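Local coordinates for periplasmic solute binding protein (Candidatus liberibacter, PDB 4CL2) that probably captures manganese or zinc ions in the periplasm and hands them to a membrane importer for uptake into the cell, at residues A[167-172]-A[208-213]; A[177-180]-A[185-188]; A[216-221]-A[230-235]; A[189-194]-A[200-205]. All coordinates share one frame; numbering follows the deposited sequence.

Contact 1 (A[167-172]-A[208-213]); sequences WFVTSE and NQMRSH. With MN (manganese (II) ion), chain L.
Trp167 and His213 face each other with CA atoms 9.1 Å apart, and Val169 stands 8.8 Å from Met210 by the same measure, so strand 167-170 meets the last turn of helix 200-212 at side-chain distance. His213 is where the chain leaves helical geometry. The tryptophan and imidazole rings form an offset stack: the centroid of the Trp167 six-membered ring lies 4.7 Å from that of the imidazole, with planes inclined at 27°. Trp167 CZ2 comes in over one imidazole face, toward the rim, and reaches His213 CD2 at 3.4 Å. Ser212 OG lies over the opposite face. At the imidazole edge, in plane, His213 NE2 makes a weak, bent hydrogen bond to Gln209 OE1 (2.9 Å, 128°), which would restrain the ring's rotation. Val169 turns CG1 anti to the backbone N (chi1 -176°), and this methyl meets Met210 SD at 3.9 Å. Glu172 binds manganese with both carboxylate oxygens, OE2 at 2.3 Å and OE1 at 2.7 Å; His106 and Asp247 are the other protein ligands. A strand packed on a helix and followed, past a corner at Ser171, by a metal ligand fits the alpha/beta lobe of a family 9 (ZnuA-like) solute-binding protein.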
loop_
_atom_site.group_PDB
_atom_site.type_symbol
_atom_site.label_atom_id
_atom_site.label_comp_id
_atom_site.label_asym_id
_atom_site.label_seq_id
_atom_site.Cartn_x
_atom_site.Cartn_y
_atom_site.Cartn_z
ATOM N N TRP A 167 18.657 -2.777 5.179
ATOM C CA TRP A 167 17.868 -1.726 5.846
ATOM C C TRP A 167 17.044 -1.038 4.810
ATOM O O TRP A 167 17.576 -0.654 3.744
ATOM C CB TRP A 167 18.775 -0.686 6.446
ATOM C CG TRP A 167 19.507 -1.163 7.619
ATOM C CD1 TRP A 167 20.757 -1.673 7.651
ATOM C CD2 TRP A 167 19.034 -1.165 8.952
ATOM N NE1 TRP A 167 21.081 -2.020 8.910
ATOM C CE2 TRP A 167 20.033 -1.724 9.737
ATOM C CE3 TRP A 167 17.852 -0.757 9.553
ATOM C CZ2 TRP A 167 19.908 -1.867 11.110
ATOM C CZ3 TRP A 167 17.726 -0.898 10.922
ATOM C CH2 TRP A 167 18.735 -1.454 11.675
ATOM N N PHE A 168 15.768 -0.839 5.113
ATOM C CA PHE A 168 14.858 -0.028 4.270
ATOM C C PHE A 168 14.578 1.203 5.151
ATOM O O PHE A 168 13.951 1.040 6.202
ATOM C CB PHE A 168 13.542 -0.686 3.972
ATOM C CG PHE A 168 13.613 -1.831 3.018
ATOM C CD1 PHE A 168 14.647 -1.947 2.090
ATOM C CD2 PHE A 168 12.627 -2.804 3.058
ATOM C CE1 PHE A 168 14.650 -3.041 1.229
ATOM C CE2 PHE A 168 12.652 -3.882 2.189
ATOM C CZ PHE A 168 13.671 -3.984 1.281
ATOM N N VAL A 169 15.081 2.362 4.755
ATOM C CA VAL A 169 14.932 3.625 5.558
ATOM C C VAL A 169 14.145 4.693 4.787
ATOM O O VAL A 169 14.493 5.074 3.697
ATOM C CB VAL A 169 16.285 4.197 5.971
ATOM C CG1 VAL A 169 16.140 5.440 6.874
ATOM C CG2 VAL A 169 17.082 3.113 6.691
ATOM N N THR A 170 13.035 5.070 5.357
ATOM C CA THR A 170 12.063 5.880 4.648
ATOM C C THR A 170 11.621 6.999 5.580
ATOM O O THR A 170 12.100 7.101 6.717
ATOM C CB THR A 170 10.838 5.104 4.211
ATOM O OG1 THR A 170 10.274 4.506 5.364
ATOM C CG2 THR A 170 11.176 4.034 3.201
ATOM N N SER A 171 10.725 7.843 5.081
ATOM C CA SER A 171 10.263 8.975 5.886
ATOM C C SER A 171 9.048 8.453 6.689
ATOM O O SER A 171 9.134 8.393 7.928
ATOM C CB SER A 171 9.889 10.168 4.948
ATOM O OG SER A 171 11.101 10.644 4.348
ATOM N N GLU A 172 7.952 8.223 6.028
ATOM C CA GLU A 172 6.834 7.478 6.626
ATOM C C GLU A 172 7.198 6.007 6.792
ATOM O O GLU A 172 7.989 5.474 6.020
ATOM C CB GLU A 172 5.594 7.559 5.723
ATOM C CG GLU A 172 4.319 7.106 6.423
ATOM C CD GLU A 172 3.131 6.968 5.477
ATOM O OE1 GLU A 172 3.286 6.557 4.338
ATOM O OE2 GLU A 172 2.021 7.189 5.873
ATOM N N ASN A 208 20.523 8.354 14.837
ATOM C CA ASN A 208 21.433 7.564 15.635
ATOM C C ASN A 208 21.606 6.166 15.056
ATOM O O ASN A 208 22.744 5.666 14.934
ATOM C CB ASN A 208 20.954 7.560 17.091
ATOM C CG ASN A 208 21.297 8.858 17.799
ATOM O OD1 ASN A 208 22.281 9.473 17.471
ATOM N ND2 ASN A 208 20.472 9.291 18.715
ATOM N N GLN A 209 20.497 5.587 14.631
ATOM C CA GLN A 209 20.547 4.222 14.040
ATOM C C GLN A 209 21.303 4.152 12.724
ATOM O O GLN A 209 22.085 3.233 12.495
ATOM C CB GLN A 209 19.175 3.655 13.922
ATOM C CG GLN A 209 18.522 3.305 15.242
ATOM C CD GLN A 209 19.191 2.094 15.874
ATOM O OE1 GLN A 209 19.503 1.121 15.185
ATOM N NE2 GLN A 209 19.426 2.151 17.170
ATOM N N MET A 210 21.138 5.165 11.880
ATOM C CA MET A 210 21.893 5.215 10.637
ATOM C C MET A 210 23.384 5.342 10.805
ATOM O O MET A 210 24.150 4.723 10.066
ATOM C CB MET A 210 21.369 6.352 9.769
ATOM C CG MET A 210 20.012 6.050 9.160
ATOM S SD MET A 210 19.235 7.405 8.211
ATOM C CE MET A 210 20.250 7.381 6.771
ATOM N N ARG A 211 23.812 6.185 11.735
ATOM C CA ARG A 211 25.232 6.287 12.013
ATOM C C ARG A 211 25.755 4.967 12.558
ATOM O O ARG A 211 26.767 4.445 12.084
ATOM C CB ARG A 211 25.503 7.402 12.997
ATOM C CG ARG A 211 25.311 8.774 12.397
ATOM C CD ARG A 211 26.219 9.754 13.083
ATOM N NE ARG A 211 27.643 9.357 13.099
ATOM C CZ ARG A 211 28.389 9.089 14.190
ATOM N NH1 ARG A 211 27.895 9.136 15.425
ATOM N NH2 ARG A 211 29.670 8.768 14.044
ATOM N N SER A 212 25.044 4.440 13.542
ATOM C CA SER A 212 25.454 3.227 14.218
ATOM C C SER A 212 25.613 2.077 13.223
ATOM O O SER A 212 26.593 1.346 13.295
ATOM C CB SER A 212 24.438 2.890 15.304
ATOM O OG SER A 212 24.721 1.630 15.845
ATOM N N HIS A 213 24.669 1.926 12.290
ATOM C CA HIS A 213 24.721 0.854 11.278
ATOM C C HIS A 213 25.232 1.287 9.923
ATOM O O HIS A 213 25.145 0.544 8.992
ATOM C CB HIS A 213 23.365 0.178 11.111
ATOM C CG HIS A 213 22.767 -0.269 12.403
ATOM N ND1 HIS A 213 23.301 -1.289 13.151
ATOM C CD2 HIS A 213 21.687 0.176 13.089
ATOM C CE1 HIS A 213 22.593 -1.443 14.254
ATOM N NE2 HIS A 213 21.603 -0.569 14.236
HETATM MN MN MN L . 0.565 6.179 4.438
#

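Contact 2 (A[177-180]-A[185-188]); sequences YLAE and KSLY
Ala179 and Ser186 meet through their CB atoms, 4.0 Å apart, each CB directed from its backbone toward the other segment. The same alanine methyl stands squarely over the flat face of the peptide joining Lys185 to Ser186: Ala179 CB is 4.3 Å from Lys185 C, and 4.4 Å from Ser186 N. Such an approach brings the backbones close, with the CA atoms of Ala179 and Lys185 separated by 5.8 Å.

Strand 185-188 is fixed by backbone hydrogen bonds from Lys185 and Leu187 to Phe168 in the parallel strand 167-170. Lys185 directs its CB away from the helix, and its side chain forms a cation-pi contact with Trp167. On the helix, Leu178 packs against Phe168 and against helix 259-274, and Tyr177 OH bonds to Asn104 O and Ile91 N. Strand 167-170, helix 176-182 and strand 185-188 make up a beta-alpha-beta unit, with this contact joining its helix to its second strand.

In the conformer given, one of two, the Ser186 hydroxyl is taken up by Phe168 O, though the second conformer makes this bond less certain. The nearest pair is CB to CB, and the contact is van der Waals in character, resting on close fit and imposing no polar directionality.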
loop_
_atom_site.group_PDB
_atom_site.type_symbol
_atom_site.label_atom_id
_atom_site.label_comp_id
_atom_site.label_asym_id
_atom_site.label_seq_id
_atom_site.Cartn_x
_atom_site.Cartn_y
_atom_site.Cartn_z
ATOM N N TYR A 177 6.006 -3.753 6.114
ATOM C CA TYR A 177 5.587 -5.053 5.559
ATOM C C TYR A 177 6.506 -5.610 4.479
ATOM O O TYR A 177 6.714 -6.863 4.420
ATOM C CB TYR A 177 4.158 -5.012 5.089
ATOM C CG TYR A 177 3.153 -4.769 6.209
ATOM C CD1 TYR A 177 2.799 -3.450 6.603
ATOM C CD2 TYR A 177 2.552 -5.822 6.888
ATOM C CE1 TYR A 177 1.887 -3.226 7.630
ATOM C CE2 TYR A 177 1.648 -5.601 7.899
ATOM C CZ TYR A 177 1.295 -4.286 8.275
ATOM O OH TYR A 177 0.397 -4.114 9.303
ATOM N N LEU A 178 7.061 -4.753 3.610
ATOM C CA LEU A 178 8.088 -5.166 2.682
ATOM C C LEU A 178 9.311 -5.745 3.409
ATOM O O LEU A 178 9.892 -6.750 3.010
ATOM C CB LEU A 178 8.514 -4.025 1.780
ATOM C CG LEU A 178 9.336 -4.432 0.573
ATOM C CD1 LEU A 178 8.494 -5.300 -0.339
ATOM C CD2 LEU A 178 9.853 -3.229 -0.164
ATOM N N ALA A 179 9.783 -5.031 4.450
ATOM C CA ALA A 179 10.899 -5.471 5.247
ATOM C C ALA A 179 10.661 -6.873 5.829
ATOM O O ALA A 179 11.539 -7.738 5.798
ATOM C CB ALA A 179 11.170 -4.464 6.390
ATOM N N GLU A 180 9.459 -7.106 6.349
ATOM C CA GLU A 180 9.115 -8.402 6.955
ATOM C C GLU A 180 9.024 -9.514 5.889
ATOM O O GLU A 180 9.381 -10.645 6.157
ATOM C CB GLU A 180 7.803 -8.278 7.751
ATOM C CG GLU A 180 7.449 -9.495 8.620
ATOM C CD GLU A 180 6.716 -10.588 7.858
ATOM O OE1 GLU A 180 6.245 -10.310 6.757
ATOM O OE2 GLU A 180 6.715 -11.746 8.339
ATOM N N LYS A 185 15.580 -5.031 7.778
ATOM C CA LYS A 185 15.161 -4.166 8.909
ATOM C C LYS A 185 14.659 -2.820 8.384
ATOM O O LYS A 185 15.054 -2.451 7.298
ATOM C CB LYS A 185 16.369 -3.938 9.804
ATOM C CG LYS A 185 16.859 -5.220 10.488
ATOM C CD LYS A 185 18.395 -5.271 10.498
ATOM C CE LYS A 185 18.969 -5.894 9.218
ATOM N NZ LYS A 185 20.379 -5.469 8.987
ATOM N N SER A 186 13.731 -2.140 9.069
ATOM C CA SER A 186 13.146 -0.838 8.556
ATOM C C SER A 186 13.478 0.209 9.673
ATOM O O SER A 186 13.646 -0.094 10.909
ATOM C CB SER A 186 11.585 -0.842 8.116
ATOM O OG SER A 186 11.172 -0.123 6.825
ATOM N N LEU A 187 13.666 1.418 9.211
ATOM C CA LEU A 187 13.837 2.601 10.048
ATOM C C LEU A 187 13.059 3.677 9.332
ATOM O O LEU A 187 12.969 3.651 8.106
ATOM C CB LEU A 187 15.277 3.045 10.123
ATOM C CG LEU A 187 16.214 2.673 11.258
ATOM C CD1 LEU A 187 17.506 3.454 10.994
ATOM C CD2 LEU A 187 15.626 3.067 12.610
ATOM N N TYR A 188 12.441 4.568 10.104
ATOM C CA TYR A 188 11.618 5.611 9.510
ATOM C C TYR A 188 11.482 6.763 10.472
ATOM O O TYR A 188 11.844 6.656 11.655
ATOM C CB TYR A 188 10.263 5.111 9.012
ATOM C CG TYR A 188 9.516 4.281 10.008
ATOM C CD1 TYR A 188 8.756 4.877 11.000
ATOM C CD2 TYR A 188 9.636 2.880 10.002
ATOM C CE1 TYR A 188 8.075 4.094 11.938
ATOM C CE2 TYR A 188 8.983 2.105 10.946
ATOM C CZ TYR A 188 8.186 2.694 11.862
ATOM O OH TYR A 188 7.549 1.879 12.771
#

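Contact 3 (A[216-221]-A[230-235]); sequences KFIFSE and KQVAYE
Ile218 reaches helix 227-236 with two separate branches, each matched to a different residue. With CG1 anti to the backbone N (chi1 179°) and the chain extended beyond it, Ile218 CD1 is carried out to Val232 CG1, 3.8 Å away, and lies 4.0 Å from Val232 CB. The two side chains cross at about a right angle, and Ile218 CD1 is the only isoleucine atom within 4.2 Å of the Val232 side chain. The other branch, Ile218 CG2, meets Ala233 CB at 3.9 Å and approaches the backbone, with Ala233 N at 4.1 Å. The small alanine accounts for the tight spacing: the CA atoms of Ile218 and Ala233 are 6.6 Å apart. Strand 217-221, helix 227-236 and the parallel strand 239-244 form a beta-alpha-beta unit, and these methyl contacts lay its helix on its first strand. Beyond them, Val232 continues onto Met203, Ile207 and Met210 of helix 200-212, while Ile218 also touches Val169. Gln231 and Glu235, exposed residues one turn apart, are linked by a nearly straight hydrogen bond (171°) from Gln231 NE2 to Glu235 OE2 at 3.1 Å. It reaches the carboxylate oxygen on its anti side, 26° out of plane.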
loop_
_atom_site.group_PDB
_atom_site.type_symbol
_atom_site.label_atom_id
_atom_site.label_comp_id
_atom_site.label_asym_id
_atom_site.label_seq_id
_atom_site.Cartn_x
_atom_site.Cartn_y
_atom_site.Cartn_z
ATOM N N LYS A 216 23.226 3.831 4.304
ATOM C CA LYS A 216 23.700 4.636 3.192
ATOM C C LYS A 216 22.633 5.534 2.513
ATOM O O LYS A 216 22.965 6.528 1.930
ATOM C CB LYS A 216 24.256 3.682 2.127
ATOM C CG LYS A 216 25.445 2.851 2.608
ATOM C CD LYS A 216 26.635 3.720 2.897
ATOM C CE LYS A 216 27.749 2.892 3.521
ATOM N NZ LYS A 216 28.714 3.791 4.204
ATOM N N PHE A 217 21.382 5.136 2.617
ATOM C CA PHE A 217 20.271 5.812 1.920
ATOM C C PHE A 217 19.030 5.963 2.774
ATOM O O PHE A 217 18.622 5.053 3.561
ATOM C CB PHE A 217 19.907 5.056 0.603
ATOM C CG PHE A 217 20.952 5.206 -0.472
ATOM C CD1 PHE A 217 20.914 6.279 -1.352
ATOM C CD2 PHE A 217 21.950 4.262 -0.585
ATOM C CE1 PHE A 217 21.892 6.417 -2.331
ATOM C CE2 PHE A 217 22.954 4.385 -1.548
ATOM C CZ PHE A 217 22.928 5.476 -2.408
ATOM N N ILE A 218 18.359 7.090 2.537
ATOM C CA ILE A 218 17.011 7.325 3.065
ATOM C C ILE A 218 16.099 7.910 1.996
ATOM O O ILE A 218 16.514 8.831 1.308
ATOM C CB ILE A 218 17.033 8.250 4.351
ATOM C CG1 ILE A 218 15.599 8.517 4.872
ATOM C CG2 ILE A 218 17.840 9.500 4.089
ATOM C CD1 ILE A 218 15.578 9.166 6.269
ATOM N N PHE A 219 14.888 7.390 1.876
ATOM C CA PHE A 219 13.907 7.816 0.860
ATOM C C PHE A 219 12.835 8.708 1.450
ATOM O O PHE A 219 12.621 8.757 2.700
ATOM C CB PHE A 219 13.198 6.617 0.282
ATOM C CG PHE A 219 14.117 5.629 -0.400
ATOM C CD1 PHE A 219 14.491 5.831 -1.726
ATOM C CD2 PHE A 219 14.635 4.548 0.284
ATOM C CE1 PHE A 219 15.343 4.938 -2.367
ATOM C CE2 PHE A 219 15.464 3.634 -0.356
ATOM C CZ PHE A 219 15.820 3.842 -1.672
ATOM N N SER A 220 12.198 9.464 0.587
ATOM C CA SER A 220 10.862 10.011 0.873
ATOM C C SER A 220 9.838 9.488 -0.048
ATOM O O SER A 220 10.129 8.621 -0.873
ATOM C CB SER A 220 10.894 11.557 0.911
ATOM O OG SER A 220 11.165 12.090 -0.405
ATOM N N GLU A 221 8.589 9.927 0.102
ATOM C CA GLU A 221 7.505 9.364 -0.609
ATOM C C GLU A 221 6.637 10.406 -1.341
ATOM O O GLU A 221 6.714 11.579 -1.075
ATOM C CB GLU A 221 6.679 8.435 0.292
ATOM C CG GLU A 221 7.549 7.344 0.961
ATOM C CD GLU A 221 8.171 7.741 2.309
ATOM O OE1 GLU A 221 7.471 8.163 3.157
ATOM O OE2 GLU A 221 9.366 7.596 2.507
ATOM N N LYS A 230 16.024 14.587 3.515
ATOM C CA LYS A 230 17.246 15.256 3.135
ATOM C C LYS A 230 18.051 15.746 4.330
ATOM O O LYS A 230 19.288 15.671 4.371
ATOM C CB LYS A 230 16.954 16.373 2.151
ATOM C CG LYS A 230 16.487 15.834 0.797
ATOM C CD LYS A 230 16.165 16.983 -0.173
ATOM C CE LYS A 230 16.057 16.491 -1.613
ATOM N NZ LYS A 230 15.700 17.596 -2.550
ATOM N N GLN A 231 17.346 16.321 5.291
ATOM C CA GLN A 231 18.002 16.753 6.508
ATOM C C GLN A 231 18.694 15.577 7.213
ATOM O O GLN A 231 19.832 15.717 7.649
ATOM C CB GLN A 231 16.967 17.337 7.455
ATOM C CG GLN A 231 17.574 17.835 8.740
ATOM C CD GLN A 231 18.631 18.939 8.499
ATOM O OE1 GLN A 231 18.513 19.754 7.570
ATOM N NE2 GLN A 231 19.647 18.963 9.323
ATOM N N VAL A 232 17.960 14.477 7.389
ATOM C CA VAL A 232 18.531 13.263 7.995
ATOM C C VAL A 232 19.741 12.759 7.239
ATOM O O VAL A 232 20.760 12.444 7.827
ATOM C CB VAL A 232 17.482 12.166 8.146
ATOM C CG1 VAL A 232 18.108 10.828 8.510
ATOM C CG2 VAL A 232 16.424 12.594 9.162
ATOM N N ALA A 233 19.653 12.701 5.915
ATOM C CA ALA A 233 20.838 12.326 5.122
ATOM C C ALA A 233 22.040 13.179 5.425
ATOM O O ALA A 233 23.160 12.681 5.628
ATOM C CB ALA A 233 20.479 12.310 3.615
ATOM N N TYR A 234 21.851 14.502 5.534
ATOM C CA TYR A 234 22.938 15.385 5.819
ATOM C C TYR A 234 23.549 15.068 7.190
ATOM O O TYR A 234 24.770 14.963 7.316
ATOM C CB TYR A 234 22.479 16.861 5.751
ATOM C CG TYR A 234 23.478 17.766 6.358
ATOM C CD1 TYR A 234 24.665 18.070 5.687
ATOM C CD2 TYR A 234 23.294 18.286 7.634
ATOM C CE1 TYR A 234 25.626 18.868 6.253
ATOM C CE2 TYR A 234 24.255 19.062 8.208
ATOM C CZ TYR A 234 25.407 19.371 7.514
ATOM O OH TYR A 234 26.359 20.174 8.073
ATOM N N GLU A 235 22.687 14.852 8.188
ATOM C CA GLU A 235 23.152 14.670 9.584
ATOM C C GLU A 235 23.872 13.331 9.792
ATOM O O GLU A 235 24.676 13.208 10.704
ATOM C CB GLU A 235 21.953 14.759 10.547
ATOM C CG GLU A 235 21.573 16.189 10.811
ATOM C CD GLU A 235 20.561 16.332 11.945
ATOM O OE1 GLU A 235 20.872 15.909 13.090
ATOM O OE2 GLU A 235 19.505 16.886 11.662
#

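Contact 4 (A[189-194]-A[200-205]); sequences LWPINS and PSMMRH
Met202 closes its CB, SD and CE round the backbone carbonyl of Leu189. Met202 CB starts closest, 3.3 Å from Leu189 O. With CG anti to its own carbonyl carbon (chi1 -71°), the chain runs past that oxygen, and Met202 CG is looser, 4.2 Å from Leu189 O. At the sulfur there are two neighbours: Leu189 O at 3.7 Å, and the proline ring, where Met202 SD meets Pro191 CD at 3.8 Å. A bend at the last torsion (chi3 60°) then folds the terminal methyl back over the face of the peptide, so that Met202 CE lies 3.5 Å from Leu189 O and 3.7 Å from Trp190 CA. The thioether thus grips the chain through van der Waals contact. Met203, one residue on, makes a looser approach to the Leu189 side chain, with a methyl pair at 4.4 Å (Leu189 CD1 to Met203 CE).

Within the loop, Trp190 NE1 donates a straight bond (171°) to Asn193 OD1, lying in both the indole and the carbonyl plane. Asn193 N bonds to Glu172 OE2, which makes Asn193 the second-shell residue behind that metal ligand, and Trp190 holds the Asn193 side chain one step further out. Segment 189-194 runs from strand 185-188 toward helix 200-212. Backbone bonds tie Leu189 and Trp190 to Ser171, Met202 also rests on Tyr188 of the strand, and Leu189 and Met203 both reach Val232 on helix 227-236.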
loop_
_atom_site.group_PDB
_atom_site.type_symbol
_atom_site.label_atom_id
_atom_site.label_comp_id
_atom_site.label_asym_id
_atom_site.label_seq_id
_atom_site.Cartn_x
_atom_site.Cartn_y
_atom_site.Cartn_z
ATOM N N LEU A 189 10.938 7.870 9.958
ATOM C CA LEU A 189 10.844 9.134 10.735
ATOM C C LEU A 189 9.471 9.346 11.432
ATOM O O LEU A 189 9.409 10.021 12.472
ATOM C CB LEU A 189 11.169 10.311 9.797
ATOM C CG LEU A 189 12.455 10.193 8.997
ATOM C CD1 LEU A 189 12.753 11.470 8.191
ATOM C CD2 LEU A 189 13.623 9.926 9.903
ATOM N N TRP A 190 8.410 8.811 10.850
ATOM C CA TRP A 190 7.055 8.790 11.444
ATOM C C TRP A 190 6.283 7.617 10.912
ATOM O O TRP A 190 6.405 7.242 9.761
ATOM C CB TRP A 190 6.325 10.165 11.239
ATOM C CG TRP A 190 6.247 10.584 9.771
ATOM C CD1 TRP A 190 5.358 10.143 8.862
ATOM C CD2 TRP A 190 7.152 11.446 9.053
ATOM N NE1 TRP A 190 5.609 10.731 7.637
ATOM C CE2 TRP A 190 6.707 11.515 7.726
ATOM C CE3 TRP A 190 8.262 12.162 9.405
ATOM C CZ2 TRP A 190 7.367 12.261 6.759
ATOM C CZ3 TRP A 190 8.901 12.956 8.440
ATOM C CH2 TRP A 190 8.428 12.996 7.135
ATOM N N PRO A 191 5.413 6.991 11.737
ATOM C CA PRO A 191 4.720 5.735 11.305
ATOM C C PRO A 191 3.735 5.907 10.129
ATOM O O PRO A 191 3.719 5.111 9.168
ATOM C CB PRO A 191 3.916 5.330 12.576
ATOM C CG PRO A 191 4.525 6.108 13.694
ATOM C CD PRO A 191 5.116 7.365 13.142
ATOM N N ILE A 192 2.935 6.967 10.223
ATOM C CA ILE A 192 1.870 7.346 9.290
ATOM C C ILE A 192 1.880 8.876 9.021
ATOM O O ILE A 192 2.153 9.682 9.892
ATOM C CB ILE A 192 0.477 6.895 9.826
ATOM C CG1 ILE A 192 0.535 5.418 10.256
ATOM C CG2 ILE A 192 -0.604 7.049 8.754
ATOM C CD1 ILE A 192 -0.746 4.876 10.882
ATOM N N ASN A 193 1.697 9.257 7.746
ATOM C CA ASN A 193 1.608 10.661 7.351
ATOM C C ASN A 193 0.344 11.283 7.991
ATOM O O ASN A 193 -0.770 10.694 7.940
ATOM C CB ASN A 193 1.512 10.843 5.808
ATOM C CG ASN A 193 2.730 10.324 5.050
ATOM O OD1 ASN A 193 3.862 10.435 5.496
ATOM N ND2 ASN A 193 2.492 9.790 3.849
ATOM N N SER A 194 0.549 12.444 8.602
ATOM C CA SER A 194 -0.516 13.349 9.106
ATOM C C SER A 194 0.146 14.612 9.664
ATOM O O SER A 194 0.621 14.620 10.808
ATOM C CB SER A 194 -1.370 12.688 10.202
ATOM O OG SER A 194 -0.537 12.249 11.259
ATOM N N PRO A 200 10.009 14.672 16.983
ATOM C CA PRO A 200 11.454 14.903 17.031
ATOM C C PRO A 200 12.263 13.713 17.555
ATOM O O PRO A 200 13.379 13.474 17.087
ATOM C CB PRO A 200 11.601 16.078 17.994
ATOM C CG PRO A 200 10.244 16.616 18.204
ATOM C CD PRO A 200 9.221 15.703 17.666
ATOM N N SER A 201 11.722 12.969 18.526
ATOM C CA SER A 201 12.465 11.807 19.084
ATOM C C SER A 201 12.628 10.710 18.026
ATOM O O SER A 201 13.675 10.038 17.948
ATOM C CB SER A 201 11.780 11.250 20.348
ATOM O OG SER A 201 10.450 10.858 20.061
ATOM N N MET A 202 11.638 10.540 17.174
ATOM C CA MET A 202 11.789 9.508 16.136
ATOM C C MET A 202 12.851 9.888 15.100
ATOM O O MET A 202 13.630 9.051 14.635
ATOM C CB MET A 202 10.485 9.254 15.454
ATOM C CG MET A 202 9.502 8.521 16.346
ATOM S SD MET A 202 8.095 8.025 15.350
ATOM C CE MET A 202 8.921 6.985 14.140
ATOM N N MET A 203 12.941 11.182 14.798
ATOM C CA MET A 203 14.054 11.648 13.947
ATOM C C MET A 203 15.399 11.417 14.587
ATOM O O MET A 203 16.307 10.847 13.952
ATOM C CB MET A 203 13.873 13.118 13.563
ATOM C CG MET A 203 14.894 13.629 12.555
ATOM S SD MET A 203 14.422 15.319 12.039
ATOM C CE MET A 203 13.253 15.071 10.741
ATOM N N ARG A 204 15.550 11.841 15.845
ATOM C CA ARG A 204 16.816 11.615 16.553
ATOM C C ARG A 204 17.237 10.115 16.528
ATOM O O ARG A 204 18.397 9.759 16.314
ATOM C CB ARG A 204 16.728 12.135 17.991
ATOM C CG ARG A 204 16.460 13.654 18.106
ATOM C CD ARG A 204 16.728 14.200 19.504
ATOM N NE ARG A 204 15.910 13.573 20.560
ATOM C CZ ARG A 204 14.715 13.996 20.981
ATOM N NH1 ARG A 204 14.153 15.089 20.493
ATOM N NH2 ARG A 204 14.083 13.316 21.925
ATOM N N HIS A 205 16.275 9.246 16.758
ATOM C CA HIS A 205 16.536 7.787 16.741
ATOM C C HIS A 205 17.023 7.285 15.394
ATOM O O HIS A 205 18.002 6.517 15.305
ATOM C CB HIS A 205 15.276 7.048 17.165
ATOM C CG HIS A 205 15.397 5.555 17.098
ATOM N ND1 HIS A 205 16.102 4.825 18.032
ATOM C CD2 HIS A 205 14.852 4.646 16.247
ATOM C CE1 HIS A 205 16.032 3.538 17.731
ATOM N NE2 HIS A 205 15.292 3.403 16.648
#

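Overall arrangement
Contact 3 is the fully buried one, its three touching residues all aliphatic; contacts 1, 2 and 4 are each partly buried, mixing interior residues with more open ones. Contacts 1 and 4 use opposite ends of helix 200-212, the first through stacked rings and the second through a thioether against backbone. Contacts 1 and 2 meet in the parallel pair 167-170 and 185-188. Contacts 2 and 3 each belong to a beta-alpha-beta unit and rely on an alanine for close helix-strand approach, yet do not touch each other. Glu221 of contact 3 bonds to the backbone N of Ser171 and Glu172, so contacts 3 and 4 both supply second-shell bonds to the corner that carries the manganese ligand of contact 1.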